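Local coordinates for uncharacterized protein Q99UF4 (Staphylococcus aureus, PDB 3B2N), which probably acts as a DNA-binding response regulator of the LuxR family, controlling transcription through a phosphorylation-dependent receiver domain, at residues Glu66-Ala69 against Glu70-Lys74. Numbering follows the deposited sequence.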
# COMPACT_ATOMS: atom_id res chain seq x y z
N GLU A 66 8.35 -6.08 4.64
CA GLU A 66 7.99 -7.33 5.32
C GLU A 66 6.52 -7.76 5.09
O GLU A 66 6.22 -8.93 4.95
CB GLU A 66 8.26 -7.20 6.81
CG GLU A 66 9.73 -7.02 7.11
CD GLU A 66 10.01 -6.60 8.54
OE1 GLU A 66 9.30 -5.74 9.12
OE2 GLU A 66 10.99 -7.15 9.08
N VAL A 67 5.60 -6.81 5.08
CA VAL A 67 4.20 -7.12 4.76
C VAL A 67 4.11 -7.63 3.30
O VAL A 67 3.49 -8.65 3.04
CB VAL A 67 3.28 -5.89 4.96
CG1 VAL A 67 1.84 -6.17 4.45
CG2 VAL A 67 3.25 -5.46 6.46
N LEU A 68 4.73 -6.93 2.35
CA LEU A 68 4.77 -7.38 0.95
C LEU A 68 5.34 -8.79 0.88
O LEU A 68 4.75 -9.68 0.24
CB LEU A 68 5.61 -6.41 0.09
CG LEU A 68 6.13 -6.92 -1.27
CD1 LEU A 68 4.96 -7.18 -2.22
CD2 LEU A 68 7.04 -5.88 -1.88
N ALA A 69 6.47 -9.03 1.54
CA ALA A 69 7.07 -10.36 1.50
C ALA A 69 6.10 -11.42 2.00
O ALA A 69 6.03 -12.51 1.42
CB ALA A 69 8.41 -10.43 2.27
N GLU A 70 5.34 -11.11 3.05
CA GLU A 70 4.46 -12.15 3.62
C GLU A 70 3.27 -12.43 2.72
O GLU A 70 2.84 -13.57 2.58
CB GLU A 70 3.96 -11.78 5.02
CG GLU A 70 3.42 -12.98 5.77
CD GLU A 70 2.98 -12.63 7.17
OE1 GLU A 70 3.65 -11.78 7.81
OE2 GLU A 70 1.97 -13.21 7.64
N ILE A 71 2.72 -11.37 2.11
CA ILE A 71 1.61 -11.53 1.13
C ILE A 71 2.06 -12.43 -0.02
O ILE A 71 1.28 -13.28 -0.53
CB ILE A 71 1.19 -10.13 0.59
CG1 ILE A 71 0.54 -9.32 1.70
CG2 ILE A 71 0.19 -10.22 -0.61
CD1 ILE A 71 0.39 -7.85 1.33
N ARG A 72 3.32 -12.27 -0.44
CA ARG A 72 3.82 -13.08 -1.56
C ARG A 72 4.10 -14.52 -1.12
O ARG A 72 3.70 -15.43 -1.80
CB ARG A 72 5.03 -12.46 -2.24
CG ARG A 72 4.72 -11.11 -2.86
CD ARG A 72 3.74 -11.16 -4.01
NE ARG A 72 3.59 -9.86 -4.66
CZ ARG A 72 2.43 -9.24 -4.87
NH1 ARG A 72 2.42 -8.05 -5.46
NH2 ARG A 72 1.28 -9.82 -4.49
N LYS A 73 4.73 -14.71 0.04
CA LYS A 73 4.97 -16.06 0.58
C LYS A 73 3.66 -16.84 0.60
O LYS A 73 3.64 -18.02 0.25
CB LYS A 73 5.61 -16.03 1.98
CG LYS A 73 7.02 -15.38 2.07
CD LYS A 73 8.21 -16.27 1.58
CE LYS A 73 9.57 -15.49 1.65
NZ LYS A 73 10.80 -16.19 1.08
N LYS A 74 2.57 -16.18 0.95
CA LYS A 74 1.28 -16.85 1.09
C LYS A 74 0.45 -16.87 -0.17
O LYS A 74 -0.69 -17.33 -0.14
CB LYS A 74 0.45 -16.20 2.18
CG LYS A 74 1.04 -16.27 3.56
CD LYS A 74 0.06 -15.65 4.51
CE LYS A 74 0.14 -16.28 5.88
NZ LYS A 74 0.64 -15.27 6.86
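Four successive i to i+4 hydrogen bonds tie Glu66-Ala69 to Glu70-Lys74 in the C-terminal part of helix 64-73, with Lys74 just beyond its last residue. Ile71 N donates to Val67 O at 3.0 Å with an N-H...O angle of 169°. Lys73 N reaches Ala69 O at 2.9 Å, almost as straight. The bond from Glu70 N to Glu66 O is more bent, 146°, its donor tilted from the carbonyl plane. Side chains four apart then pair on the same faces of the helix. Val67 CG1 lies 3.8 Å from Ile71 CD1, the two branches meeting at an angle; with CG1 of Ile71 beside its own backbone N (chi1 -68°), that arm runs back over the preceding turn and also brushes Val67 O. One residue on, Leu68 CD1 sits 3.9 Å from Arg72 NE, oblique to the guanidinium. Arg72, bent at chi2, carries its charged end past this methyl to Asp101, with which NH1 forms a salt bridge, while NH1 and NH2 also bond the carbonyls of Asp99 and Ile78. On another side of the helix, Lys74 NZ approaches Glu70 OE2 to 2.6 Å and has a second carboxylate partner in Glu46, an arrangement likely to favour the protonated lysine and to offset the closeness of the two carboxylates. The outcome is an amphipathic helix in the beta-alpha-beta unit of a CheY-like receiver domain: Val67 and Ile71 rest on strand 52-55, Leu68, Ile71 and Arg72 on Val80 of strand 79-84, and Val67 and Glu70 against helix 38-48.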